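Local atomic coordinates of cellulase CEL9M (Clostridium cellulolyticum, PDB entry 1IA6), a protein that probably hydrolyses internal beta-1,4-glucosidic linkages of cellulose and related beta-glucans, as a family 9 endoglucanase that also carries bound zinc and calcium. Residues K93-L98 and L167-I172; Y104-H109 and S174-K179; S156-A161 and K185-M190; A161-Y166 and Y221-D226. All coordinates share one frame; numbering follows the deposited sequence.

Contact 1: residues K93-L98 and L167-I172; sequences KMLQQL and LNYKNI
Leu95 on helix 91-107 and Tyr169 near the end of helix 152-169 mark the closest backbone approach, with their CA atoms 8.1 Å apart, and the gap is filled mainly by side chains. Leu95 does most of the work from its side. Its CB points at the other segment, and chi1 of -73° sets CG beside the backbone N; from there the methyls part, each to its own partner. CD2 comes in at the edge of the Tyr169 ring, near the ring plane, 4.1 Å from CD1 of the tyrosine. It also lies 4.2 Å from the backbone O of Asn168. The other methyl, CD1, meets Ile172 tip to tip: the Leu95 CD1 to Ile172 CD1 separation is 3.3 Å, closer than carbon atoms normally come, a value best treated as doubtful. Ile172 is folded back on its own segment, with its CB 4.1 Å above the centre of one face of the Tyr169 ring. The ring therefore has an isoleucine over a face and a leucine at an edge. A backbone bond from Ile172 N to Tyr169 O, 2.9 Å, accompanies the turn of the chain that places the isoleucine here. Asn168 also points at helix 91-107, but its polar end is engaged elsewhere, ND2 donating to Gly75 O. In the alpha-helical barrel, helix 64-80 joins the two partners: Leu95 rests on Leu78, Leu98 on Leu74 and Leu78, and Asn168 on Tyr79, while helix 210-224 meets Leu167 through Trp219 and Ala223.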
loop_
_atom_site.group_PDB
_atom_site.type_symbol
_atom_site.label_atom_id
_atom_site.label_comp_id
_atom_site.label_asym_id
_atom_site.label_seq_id
_atom_site.Cartn_x
_atom_site.Cartn_y
_atom_site.Cartn_z
ATOM N N LYS A 93 -11.945 -8.053 -9.597
ATOM C CA LYS A 93 -10.809 -7.238 -10.009
ATOM C C LYS A 93 -9.810 -7.122 -8.860
ATOM O O LYS A 93 -8.604 -7.229 -9.063
ATOM C CB LYS A 93 -11.288 -5.843 -10.433
ATOM C CG LYS A 93 -10.196 -4.943 -11.009
ATOM C CD LYS A 93 -9.624 -5.510 -12.301
ATOM C CE LYS A 93 -8.583 -4.572 -12.892
ATOM N NZ LYS A 93 -8.015 -5.072 -14.177
ATOM N N MET A 94 -10.321 -6.911 -7.650
ATOM C CA MET A 94 -9.460 -6.794 -6.479
ATOM C C MET A 94 -8.592 -8.043 -6.321
ATOM O O MET A 94 -7.390 -7.947 -6.067
ATOM C CB MET A 94 -10.311 -6.591 -5.223
ATOM C CG MET A 94 -9.505 -6.430 -3.952
ATOM S SD MET A 94 -8.580 -4.876 -3.917
ATOM C CE MET A 94 -8.340 -4.698 -2.167
ATOM N N LEU A 95 -9.201 -9.218 -6.468
ATOM C CA LEU A 95 -8.462 -10.470 -6.337
ATOM C C LEU A 95 -7.386 -10.599 -7.406
ATOM O O LEU A 95 -6.318 -11.161 -7.157
ATOM C CB LEU A 95 -9.421 -11.667 -6.391
ATOM C CG LEU A 95 -10.260 -11.836 -5.120
ATOM C CD1 LEU A 95 -11.317 -12.913 -5.326
ATOM C CD2 LEU A 95 -9.350 -12.190 -3.959
ATOM N N GLN A 96 -7.661 -10.078 -8.596
ATOM C CA GLN A 96 -6.676 -10.128 -9.664
ATOM C C GLN A 96 -5.467 -9.262 -9.296
ATOM O O GLN A 96 -4.330 -9.672 -9.510
ATOM C CB GLN A 96 -7.286 -9.643 -10.980
ATOM C CG GLN A 96 -8.519 -10.437 -11.392
ATOM C CD GLN A 96 -8.996 -10.103 -12.790
ATOM O OE1 GLN A 96 -9.061 -8.936 -13.170
ATOM N NE2 GLN A 96 -9.343 -11.132 -13.559
ATOM N N GLN A 97 -5.709 -8.080 -8.734
ATOM C CA GLN A 97 -4.610 -7.187 -8.355
ATOM C C GLN A 97 -3.763 -7.855 -7.281
ATOM O O GLN A 97 -2.533 -7.807 -7.320
ATOM C CB GLN A 97 -5.141 -5.850 -7.820
ATOM C CG GLN A 97 -6.183 -5.168 -8.705
ATOM C CD GLN A 97 -5.689 -4.915 -10.115
ATOM O OE1 GLN A 97 -5.254 -5.836 -10.806
ATOM N NE2 GLN A 97 -5.764 -3.664 -10.554
ATOM N N LEU A 98 -4.433 -8.487 -6.326
ATOM C CA LEU A 98 -3.738 -9.163 -5.238
ATOM C C LEU A 98 -2.921 -10.358 -5.719
ATOM O O LEU A 98 -1.773 -10.536 -5.312
ATOM C CB LEU A 98 -4.743 -9.610 -4.170
ATOM C CG LEU A 98 -5.340 -8.454 -3.362
ATOM C CD1 LEU A 98 -6.565 -8.919 -2.594
ATOM C CD2 LEU A 98 -4.284 -7.912 -2.414
ATOM N N LEU A 167 -6.168 -16.312 3.500
ATOM C CA LEU A 167 -7.475 -16.056 4.099
ATOM C C LEU A 167 -8.519 -15.594 3.086
ATOM O O LEU A 167 -9.684 -15.974 3.179
ATOM C CB LEU A 167 -7.346 -15.013 5.213
ATOM C CG LEU A 167 -6.516 -15.448 6.426
ATOM C CD1 LEU A 167 -6.217 -14.248 7.319
ATOM C CD2 LEU A 167 -7.269 -16.529 7.191
ATOM N N ASN A 168 -8.101 -14.784 2.118
ATOM C CA ASN A 168 -9.021 -14.263 1.109
ATOM C C ASN A 168 -9.222 -15.159 -0.114
ATOM O O ASN A 168 -10.178 -14.973 -0.862
ATOM C CB ASN A 168 -8.547 -12.888 0.601
ATOM C CG ASN A 168 -8.589 -11.808 1.668
ATOM O OD1 ASN A 168 -9.521 -11.745 2.463
ATOM N ND2 ASN A 168 -7.582 -10.933 1.670
ATOM N N TYR A 169 -8.339 -16.134 -0.312
ATOM C CA TYR A 169 -8.410 -16.987 -1.499
ATOM C C TYR A 169 -8.696 -18.473 -1.264
ATOM O O TYR A 169 -8.920 -19.218 -2.222
ATOM C CB TYR A 169 -7.088 -16.850 -2.264
ATOM C CG TYR A 169 -7.200 -16.915 -3.771
ATOM C CD1 TYR A 169 -7.921 -15.954 -4.479
ATOM C CD2 TYR A 169 -6.534 -17.903 -4.494
ATOM C CE1 TYR A 169 -7.969 -15.971 -5.871
ATOM C CE2 TYR A 169 -6.577 -17.929 -5.886
ATOM C CZ TYR A 169 -7.294 -16.960 -6.565
ATOM O OH TYR A 169 -7.319 -16.969 -7.941
ATOM N N LYS A 170 -8.694 -18.903 -0.007
ATOM C CA LYS A 170 -8.915 -20.313 0.318
ATOM C C LYS A 170 -10.204 -20.917 -0.235
ATOM O O LYS A 170 -10.254 -22.113 -0.517
ATOM C CB LYS A 170 -8.863 -20.520 1.837
ATOM C CG LYS A 170 -9.921 -19.754 2.614
ATOM C CD LYS A 170 -9.633 -19.761 4.114
ATOM C CE LYS A 170 -9.690 -21.165 4.694
ATOM N NZ LYS A 170 -9.472 -21.169 6.169
ATOM N N ASN A 171 -11.239 -20.100 -0.388
ATOM C CA ASN A 171 -12.518 -20.577 -0.908
ATOM C C ASN A 171 -12.552 -20.642 -2.434
ATOM O O ASN A 171 -13.471 -21.220 -3.015
ATOM C CB ASN A 171 -13.651 -19.673 -0.418
ATOM C CG ASN A 171 -13.841 -19.741 1.086
ATOM O OD1 ASN A 171 -14.462 -18.861 1.684
ATOM N ND2 ASN A 171 -13.315 -20.794 1.703
ATOM N N ILE A 172 -11.550 -20.049 -3.077
ATOM C CA ILE A 172 -11.472 -20.026 -4.536
ATOM C C ILE A 172 -10.516 -21.088 -5.069
ATOM O O ILE A 172 -10.864 -21.860 -5.963
ATOM C CB ILE A 172 -11.016 -18.637 -5.032
ATOM C CG1 ILE A 172 -12.041 -17.582 -4.611
ATOM C CG2 ILE A 172 -10.860 -18.639 -6.545
ATOM C CD1 ILE A 172 -11.580 -16.162 -4.839
#

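Contact 2: residues Y104-H109 and S174-K179; sequences YFLKSH and SAYATK
Leu106 points at helix 174-193 and enters the angle between Tyr176 and Lys179, two residues three positions apart on that helix; this is surface packing between two helices of the (alpha/alpha)6 barrel characteristic of family 9 glycoside hydrolases. One methyl, CD1, touches both neighbours. It approaches the tyrosine ring obliquely near the phenol end, with Leu106 CD1 3.8 Å from Tyr176 CE1 and also 3.8 Å from Tyr176 OH. The tyrosine ring reaches it because CG lies anti to the backbone N (chi1 -177°), which carries the ring off its own helix until its phenol end meets the leucine. From the lysine side the aliphatic stem does the touching: Lys179 CD is 3.8 Å from Leu106 CD1, and the chain is bent at both chi3 and chi4. The second leucine methyl, CD2, faces the backbone, 4.0 Å from Lys179 O. The phenol of Tyr176 is anchored by a hydrogen bond between its OH and Thr102 OG1, while Lys99 makes a cation-pi contact with the ring; both partners belong to helix 91-107. Farther along, Leu106 also packs on Ala183. Just past Leu106, helix 91-107 ends, and Tyr104 O takes two donors from Ser108: the backbone N reaches one face of the carbonyl plane and OG the opposite one, Ser108 OG lying 2.9 Å from Tyr104 O and 37° out of plane.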
loop_
_atom_site.group_PDB
_atom_site.type_symbol
_atom_site.label_atom_id
_atom_site.label_comp_id
_atom_site.label_asym_id
_atom_site.label_seq_id
_atom_site.Cartn_x
_atom_site.Cartn_y
_atom_site.Cartn_z
ATOM N N TYR A 104 4.238 -12.818 -7.697
ATOM C CA TYR A 104 5.579 -12.247 -7.705
ATOM C C TYR A 104 6.341 -12.621 -6.432
ATOM O O TYR A 104 7.510 -12.998 -6.492
ATOM C CB TYR A 104 5.472 -10.724 -7.867
ATOM C CG TYR A 104 6.756 -9.944 -7.690
ATOM C CD1 TYR A 104 7.865 -10.173 -8.509
ATOM C CD2 TYR A 104 6.851 -8.946 -6.719
ATOM C CE1 TYR A 104 9.035 -9.424 -8.363
ATOM C CE2 TYR A 104 8.014 -8.193 -6.565
ATOM C CZ TYR A 104 9.100 -8.437 -7.390
ATOM O OH TYR A 104 10.249 -7.690 -7.237
ATOM N N PHE A 105 5.683 -12.533 -5.281
ATOM C CA PHE A 105 6.342 -12.885 -4.027
ATOM C C PHE A 105 6.782 -14.350 -4.020
ATOM O O PHE A 105 7.874 -14.675 -3.547
ATOM C CB PHE A 105 5.417 -12.634 -2.831
ATOM C CG PHE A 105 4.987 -11.203 -2.682
ATOM C CD1 PHE A 105 5.831 -10.158 -3.059
ATOM C CD2 PHE A 105 3.742 -10.897 -2.152
ATOM C CE1 PHE A 105 5.433 -8.826 -2.911
ATOM C CE2 PHE A 105 3.334 -9.571 -2.000
ATOM C CZ PHE A 105 4.181 -8.536 -2.380
ATOM N N LEU A 106 5.929 -15.229 -4.539
ATOM C CA LEU A 106 6.247 -16.652 -4.578
ATOM C C LEU A 106 7.441 -16.936 -5.487
ATOM O O LEU A 106 8.313 -17.728 -5.137
ATOM C CB LEU A 106 5.026 -17.460 -5.033
ATOM C CG LEU A 106 3.863 -17.529 -4.034
ATOM C CD1 LEU A 106 2.686 -18.273 -4.656
ATOM C CD2 LEU A 106 4.323 -18.224 -2.761
ATOM N N LYS A 107 7.485 -16.285 -6.645
ATOM C CA LYS A 107 8.592 -16.470 -7.580
ATOM C C LYS A 107 9.900 -15.937 -6.989
ATOM O O LYS A 107 10.984 -16.449 -7.283
ATOM C CB LYS A 107 8.287 -15.756 -8.902
ATOM C CG LYS A 107 7.124 -16.383 -9.660
ATOM C CD LYS A 107 6.632 -15.504 -10.801
ATOM C CE LYS A 107 7.683 -15.322 -11.880
ATOM N NZ LYS A 107 7.139 -14.520 -13.013
ATOM N N SER A 108 9.790 -14.918 -6.144
ATOM C CA SER A 108 10.956 -14.307 -5.515
ATOM C C SER A 108 11.489 -15.106 -4.324
ATOM O O SER A 108 12.472 -14.709 -3.706
ATOM C CB SER A 108 10.618 -12.883 -5.055
ATOM O OG SER A 108 10.190 -12.076 -6.141
ATOM N N HIS A 109 10.838 -16.223 -4.009
ATOM C CA HIS A 109 11.231 -17.086 -2.890
ATOM C C HIS A 109 11.564 -18.469 -3.469
ATOM O O HIS A 109 10.795 -19.420 -3.311
ATOM C CB HIS A 109 10.059 -17.177 -1.899
ATOM C CG HIS A 109 10.373 -17.911 -0.629
ATOM N ND1 HIS A 109 11.469 -17.618 0.153
ATOM C CD2 HIS A 109 9.699 -18.891 0.022
ATOM C CE1 HIS A 109 11.459 -18.384 1.230
ATOM N NE2 HIS A 109 10.395 -19.165 1.174
ATOM N N SER A 174 -7.931 -23.451 -2.933
ATOM C CA SER A 174 -7.298 -23.836 -1.672
ATOM C C SER A 174 -5.841 -24.252 -1.825
ATOM O O SER A 174 -5.040 -24.060 -0.909
ATOM C CB SER A 174 -8.083 -24.976 -1.015
ATOM O OG SER A 174 -8.108 -26.116 -1.851
ATOM N N ALA A 175 -5.492 -24.826 -2.972
ATOM C CA ALA A 175 -4.115 -25.250 -3.207
ATOM C C ALA A 175 -3.201 -24.028 -3.297
ATOM O O ALA A 175 -2.142 -23.986 -2.667
ATOM C CB ALA A 175 -4.028 -26.064 -4.489
ATOM N N TYR A 176 -3.611 -23.033 -4.079
ATOM C CA TYR A 176 -2.816 -21.820 -4.219
ATOM C C TYR A 176 -2.758 -21.098 -2.878
ATOM O O TYR A 176 -1.707 -20.596 -2.477
ATOM C CB TYR A 176 -3.423 -20.881 -5.266
ATOM C CG TYR A 176 -2.590 -19.634 -5.501
ATOM C CD1 TYR A 176 -1.452 -19.668 -6.310
ATOM C CD2 TYR A 176 -2.920 -18.428 -4.882
ATOM C CE1 TYR A 176 -0.661 -18.527 -6.496
ATOM C CE2 TYR A 176 -2.137 -17.286 -5.060
ATOM C CZ TYR A 176 -1.013 -17.340 -5.865
ATOM O OH TYR A 176 -0.248 -16.208 -6.048
ATOM N N ALA A 177 -3.891 -21.049 -2.187
ATOM C CA ALA A 177 -3.958 -20.383 -0.891
ATOM C C ALA A 177 -2.971 -20.997 0.096
ATOM O O ALA A 177 -2.270 -20.284 0.808
ATOM C CB ALA A 177 -5.377 -20.458 -0.337
ATOM N N THR A 178 -2.907 -22.325 0.126
ATOM C CA THR A 178 -1.999 -23.011 1.034
ATOM C C THR A 178 -0.549 -22.757 0.644
ATOM O O THR A 178 0.322 -22.678 1.504
ATOM C CB THR A 178 -2.295 -24.523 1.062
ATOM O OG1 THR A 178 -3.599 -24.729 1.623
ATOM C CG2 THR A 178 -1.261 -25.263 1.902
ATOM N N LYS A 179 -0.293 -22.626 -0.654
ATOM C CA LYS A 179 1.056 -22.337 -1.123
ATOM C C LYS A 179 1.460 -20.978 -0.548
ATOM O O LYS A 179 2.601 -20.777 -0.137
ATOM C CB LYS A 179 1.090 -22.297 -2.654
ATOM C CG LYS A 179 2.458 -21.983 -3.227
ATOM C CD LYS A 179 2.479 -22.096 -4.749
ATOM C CE LYS A 179 2.513 -23.545 -5.216
ATOM N NZ LYS A 179 1.298 -24.304 -4.831
#

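Contact 3: residues S156-A161 and K185-M190; sequences SETSAA and KELYAM
Leu187 and Ser159 bring two helices together, with CA atoms 5.7 Å apart, and together with Tyr188 they give up the most surface here. The short serine side chain is consistent with so near an approach: Ser159 CB sits 4.2 Å from Leu187 CB, and the leucine stem lies almost directly against the opposing helix. Beyond that point Leu187 turns to another neighbour. With CG beside its backbone N (chi1 -64°), it carries CD1 across Thr158, 3.6 Å from the threonine CG2. The threonine hydroxyl is turned the other way, OG1 bonding Ile154 O within its own helix. The two partners, helices 152-169 and 174-193, follow each other in the chain and form a helical hairpin of the (alpha/alpha)6 barrel of family 9. Their local axes approach to 8.3 Å and run nearly antiparallel, at 160°. On the other side of the serine, Ser159 OG stands anti to its backbone N (chi1 176°) and reaches over to helix 174-193, where it hydrogen-bonds Ala184 O. This buried hydroxyl thus finds a polar partner across the helix boundary, and it also rests 3.7 Å from Tyr188 CB. Tyr188 contributes the base of its side chain to the contact while its ring runs on past it, with OH hydrogen-bonded to Asp232 OD2. Its side chain is about 9 Å from that of Asp212, a calcium ligand, and the same aspartate packs against Ser156 from helix 210-224.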
loop_
_atom_site.group_PDB
_atom_site.type_symbol
_atom_site.label_atom_id
_atom_site.label_comp_id
_atom_site.label_asym_id
_atom_site.label_seq_id
_atom_site.Cartn_x
_atom_site.Cartn_y
_atom_site.Cartn_z
ATOM N N SER A 156 8.391 -9.550 6.760
ATOM C CA SER A 156 7.161 -9.606 7.536
ATOM C C SER A 156 5.964 -9.038 6.791
ATOM O O SER A 156 4.876 -9.602 6.853
ATOM C CB SER A 156 7.336 -8.880 8.874
ATOM O OG SER A 156 8.263 -9.571 9.694
ATOM N N GLU A 157 6.148 -7.925 6.087
ATOM C CA GLU A 157 5.028 -7.361 5.347
ATOM C C GLU A 157 4.626 -8.311 4.222
ATOM O O GLU A 157 3.442 -8.469 3.926
ATOM C CB GLU A 157 5.379 -5.984 4.777
ATOM C CG GLU A 157 5.416 -4.871 5.827
ATOM C CD GLU A 157 4.159 -4.818 6.681
ATOM O OE1 GLU A 157 3.053 -5.009 6.138
ATOM O OE2 GLU A 157 4.274 -4.572 7.899
ATOM N N THR A 158 5.614 -8.952 3.605
ATOM C CA THR A 158 5.348 -9.892 2.522
ATOM C C THR A 158 4.628 -11.105 3.103
ATOM O O THR A 158 3.689 -11.626 2.508
ATOM C CB THR A 158 6.661 -10.324 1.834
ATOM O OG1 THR A 158 7.359 -9.155 1.388
ATOM C CG2 THR A 158 6.374 -11.211 0.631
ATOM N N SER A 159 5.064 -11.540 4.280
ATOM C CA SER A 159 4.435 -12.673 4.953
ATOM C C SER A 159 2.964 -12.353 5.226
ATOM O O SER A 159 2.079 -13.170 4.963
ATOM C CB SER A 159 5.158 -12.968 6.272
ATOM O OG SER A 159 4.513 -14.003 7.001
ATOM N N ALA A 160 2.704 -11.158 5.751
ATOM C CA ALA A 160 1.336 -10.753 6.062
ATOM C C ALA A 160 0.485 -10.720 4.801
ATOM O O ALA A 160 -0.665 -11.147 4.814
ATOM C CB ALA A 160 1.328 -9.380 6.740
ATOM N N ALA A 161 1.050 -10.210 3.713
ATOM C CA ALA A 161 0.321 -10.140 2.452
ATOM C C ALA A 161 -0.046 -11.543 1.974
ATOM O O ALA A 161 -1.137 -11.759 1.445
ATOM C CB ALA A 161 1.172 -9.435 1.392
ATOM N N LYS A 185 4.793 -18.574 6.197
ATOM C CA LYS A 185 5.404 -19.124 7.400
ATOM C C LYS A 185 6.917 -19.077 7.304
ATOM O O LYS A 185 7.601 -18.772 8.281
ATOM C CB LYS A 185 4.963 -20.573 7.617
ATOM C CG LYS A 185 3.526 -20.737 8.071
ATOM C CD LYS A 185 3.174 -22.212 8.185
ATOM C CE LYS A 185 1.746 -22.414 8.659
ATOM N NZ LYS A 185 1.398 -23.866 8.722
ATOM N N GLU A 186 7.436 -19.381 6.119
ATOM C CA GLU A 186 8.880 -19.387 5.907
ATOM C C GLU A 186 9.495 -17.993 5.930
ATOM O O GLU A 186 10.574 -17.799 6.486
ATOM C CB GLU A 186 9.216 -20.076 4.585
ATOM C CG GLU A 186 8.672 -21.490 4.479
ATOM C CD GLU A 186 9.108 -22.186 3.206
ATOM O OE1 GLU A 186 9.204 -21.509 2.159
ATOM O OE2 GLU A 186 9.341 -23.412 3.248
ATOM N N LEU A 187 8.817 -17.022 5.327
ATOM C CA LEU A 187 9.336 -15.658 5.302
ATOM C C LEU A 187 9.349 -15.073 6.713
ATOM O O LEU A 187 10.265 -14.340 7.087
ATOM C CB LEU A 187 8.492 -14.783 4.370
ATOM C CG LEU A 187 8.505 -15.162 2.886
ATOM C CD1 LEU A 187 7.619 -14.194 2.112
ATOM C CD2 LEU A 187 9.923 -15.124 2.339
ATOM N N TYR A 188 8.329 -15.410 7.495
ATOM C CA TYR A 188 8.240 -14.937 8.873
ATOM C C TYR A 188 9.402 -15.539 9.660
ATOM O O TYR A 188 10.067 -14.848 10.429
ATOM C CB TYR A 188 6.914 -15.371 9.501
ATOM C CG TYR A 188 6.816 -15.085 10.983
ATOM C CD1 TYR A 188 6.571 -13.794 11.453
ATOM C CD2 TYR A 188 6.968 -16.110 11.913
ATOM C CE1 TYR A 188 6.476 -13.533 12.822
ATOM C CE2 TYR A 188 6.877 -15.862 13.281
ATOM C CZ TYR A 188 6.631 -14.575 13.727
ATOM O OH TYR A 188 6.539 -14.333 15.076
ATOM N N ALA A 189 9.642 -16.833 9.450
ATOM C CA ALA A 189 10.727 -17.535 10.127
ATOM C C ALA A 189 12.059 -16.856 9.829
ATOM O O ALA A 189 12.874 -16.645 10.730
ATOM C CB ALA A 189 10.765 -18.994 9.680
ATOM N N MET A 190 12.283 -16.524 8.561
ATOM C CA MET A 190 13.513 -15.847 8.153
ATOM C C MET A 190 13.629 -14.507 8.871
ATOM O O MET A 190 14.700 -14.135 9.354
ATOM C CB MET A 190 13.512 -15.583 6.645
ATOM C CG MET A 190 13.669 -16.810 5.768
ATOM S SD MET A 190 13.477 -16.370 4.016
ATOM C CE MET A 190 14.849 -15.247 3.794
#

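Contact 4: residues A161-Y166 and Y221-D226; sequences ALTLMY and YTATND
A single methyl group makes nearly the whole of this contact: Ala223 CB, near the end of helix 210-224, points into a corner formed by Thr163 and Tyr166 on helix 152-169. Thr163 presents its methyl, with CG2 3.7 Å from Ala223 CB. At chi1 of -60° the threonine holds CG2 anti to the backbone N and turns its hydroxyl along its own helix, where OG1 hydrogen-bonds Ser159 O; the apolar branch is thereby the one that meets the alanine. Tyr166, one turn on, meets the same methyl obliquely with CD2 and CE2, each 3.8 Å from Ala223 CB. The CA atoms of Thr163 and Ala223 are 7.1 Å apart, a spacing consistent with an alanine on one side. In the (alpha/alpha)6 barrel of this family, the contact packs the C-terminal end of helix 210-224 on the flank of helix 152-169. After Thr224 the chain leaves the helix. Asn225 takes up positive phi (64°) and its N bonds Tyr221 O at 2.7 Å, while Thr224 OG1 accepts from Asp226 N at 3.2 Å in an ST turn, with an N-H...O angle of 148°. Asp226 in turn precedes helix 228-236; its side chain caps a backbone N just beyond the segment, and OD1 also bonds Thr228 OG1. Around Thr163, Trp219 and Leu220 add to the packing from helix 210-224, and Ala184 from helix 174-193.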
loop_
_atom_site.group_PDB
_atom_site.type_symbol
_atom_site.label_atom_id
_atom_site.label_comp_id
_atom_site.label_asym_id
_atom_site.label_seq_id
_atom_site.Cartn_x
_atom_site.Cartn_y
_atom_site.Cartn_z
ATOM N N ALA A 161 1.050 -10.210 3.713
ATOM C CA ALA A 161 0.321 -10.140 2.452
ATOM C C ALA A 161 -0.046 -11.543 1.974
ATOM O O ALA A 161 -1.137 -11.759 1.445
ATOM C CB ALA A 161 1.172 -9.435 1.392
ATOM N N LEU A 162 0.873 -12.490 2.159
ATOM C CA LEU A 162 0.651 -13.872 1.738
ATOM C C LEU A 162 -0.359 -14.589 2.631
ATOM O O LEU A 162 -1.163 -15.388 2.147
ATOM C CB LEU A 162 1.978 -14.636 1.716
ATOM C CG LEU A 162 2.923 -14.254 0.571
ATOM C CD1 LEU A 162 4.300 -14.862 0.806
ATOM C CD2 LEU A 162 2.334 -14.726 -0.759
ATOM N N THR A 163 -0.320 -14.308 3.929
ATOM C CA THR A 163 -1.267 -14.927 4.854
ATOM C C THR A 163 -2.662 -14.387 4.563
ATOM O O THR A 163 -3.645 -15.126 4.588
ATOM C CB THR A 163 -0.912 -14.619 6.315
ATOM O OG1 THR A 163 0.394 -15.130 6.601
ATOM C CG2 THR A 163 -1.926 -15.271 7.267
ATOM N N LEU A 164 -2.750 -13.091 4.289
ATOM C CA LEU A 164 -4.046 -12.500 3.979
ATOM C C LEU A 164 -4.584 -13.092 2.682
ATOM O O LEU A 164 -5.792 -13.275 2.534
ATOM C CB LEU A 164 -3.930 -10.976 3.890
ATOM C CG LEU A 164 -4.023 -10.317 5.269
ATOM C CD1 LEU A 164 -3.432 -8.909 5.252
ATOM C CD2 LEU A 164 -5.481 -10.300 5.698
ATOM N N MET A 165 -3.696 -13.413 1.744
ATOM C CA MET A 165 -4.153 -14.009 0.494
ATOM C C MET A 165 -4.721 -15.398 0.801
ATOM O O MET A 165 -5.739 -15.800 0.235
ATOM C CB MET A 165 -3.010 -14.116 -0.522
ATOM C CG MET A 165 -3.486 -14.545 -1.908
ATOM S SD MET A 165 -4.759 -13.424 -2.552
ATOM C CE MET A 165 -4.687 -13.773 -4.304
ATOM N N TYR A 166 -4.067 -16.131 1.699
ATOM C CA TYR A 166 -4.564 -17.451 2.076
ATOM C C TYR A 166 -5.987 -17.284 2.611
ATOM O O TYR A 166 -6.899 -18.006 2.215
ATOM C CB TYR A 166 -3.682 -18.075 3.164
ATOM C CG TYR A 166 -4.358 -19.191 3.936
ATOM C CD1 TYR A 166 -4.560 -20.447 3.360
ATOM C CD2 TYR A 166 -4.830 -18.977 5.234
ATOM C CE1 TYR A 166 -5.222 -21.465 4.059
ATOM C CE2 TYR A 166 -5.494 -19.989 5.943
ATOM C CZ TYR A 166 -5.685 -21.228 5.345
ATOM O OH TYR A 166 -6.353 -22.226 6.021
ATOM N N TYR A 221 -1.467 -16.072 13.326
ATOM C CA TYR A 221 -2.305 -16.615 14.392
ATOM C C TYR A 221 -3.731 -16.786 13.866
ATOM O O TYR A 221 -4.353 -17.827 14.050
ATOM C CB TYR A 221 -2.341 -15.687 15.607
ATOM C CG TYR A 221 -3.348 -16.141 16.644
ATOM C CD1 TYR A 221 -3.145 -17.312 17.374
ATOM C CD2 TYR A 221 -4.528 -15.428 16.857
ATOM C CE1 TYR A 221 -4.098 -17.765 18.294
ATOM C CE2 TYR A 221 -5.487 -15.870 17.772
ATOM C CZ TYR A 221 -5.266 -17.036 18.485
ATOM O OH TYR A 221 -6.210 -17.473 19.388
ATOM N N THR A 222 -4.248 -15.751 13.215
ATOM C CA THR A 222 -5.601 -15.805 12.674
ATOM C C THR A 222 -5.775 -16.978 11.704
ATOM O O THR A 222 -6.826 -17.613 11.664
ATOM C CB THR A 222 -5.955 -14.495 11.942
ATOM O OG1 THR A 222 -5.893 -13.400 12.866
ATOM C CG2 THR A 222 -7.359 -14.572 11.347
ATOM N N ALA A 223 -4.732 -17.274 10.936
ATOM C CA ALA A 223 -4.804 -18.356 9.963
ATOM C C ALA A 223 -4.553 -19.750 10.526
ATOM O O ALA A 223 -5.092 -20.725 10.009
ATOM C CB ALA A 223 -3.825 -18.088 8.821
ATOM N N THR A 224 -3.760 -19.848 11.589
ATOM C CA THR A 224 -3.412 -21.156 12.152
ATOM C C THR A 224 -3.956 -21.487 13.542
ATOM O O THR A 224 -3.955 -22.650 13.943
ATOM C CB THR A 224 -1.882 -21.318 12.221
ATOM O OG1 THR A 224 -1.356 -20.421 13.209
ATOM C CG2 THR A 224 -1.247 -20.990 10.873
ATOM N N ASN A 225 -4.412 -20.474 14.272
ATOM C CA ASN A 225 -4.915 -20.668 15.629
ATOM C C ASN A 225 -3.801 -21.169 16.548
ATOM O O ASN A 225 -4.065 -21.754 17.598
ATOM C CB ASN A 225 -6.087 -21.657 15.647
ATOM C CG ASN A 225 -7.340 -21.087 15.003
ATOM O OD1 ASN A 225 -7.841 -20.039 15.416
ATOM N ND2 ASN A 225 -7.854 -21.777 13.990
ATOM N N ASP A 226 -2.554 -20.935 16.149
ATOM C CA ASP A 226 -1.395 -21.343 16.939
ATOM C C ASP A 226 -0.955 -20.172 17.820
ATOM O O ASP A 226 -0.377 -19.205 17.329
ATOM C CB ASP A 226 -0.242 -21.748 16.017
ATOM C CG ASP A 226 0.948 -22.301 16.777
ATOM O OD1 ASP A 226 1.095 -21.987 17.977
ATOM O OD2 ASP A 226 1.746 -23.043 16.169
#

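Helix 152-169 runs through contacts 1, 3 and 4, and contact 2 spans the helices on its flank. Contacts 3 and 4 lie closest, centres 10 Å apart; they share Ala161, and Leu187 CD1 packs on Leu162 CD1 at 3.6 Å. Contact 2, with its centre 12 Å from those of contacts 1 and 3, touches both: Tyr169 meets Tyr176, and His109 NE2 probably hydrogen-bonds Glu186 OE1 at 2.8 Å. Contacts 1 and 3, 18 Å apart centre to centre, do not touch. Contact 3 lies nearest a metal, with the Thr158 side chain about 12 Å from the bound calcium. The others lie away from the metal sites and from Asp401 and Glu410, the predicted catalytic residues.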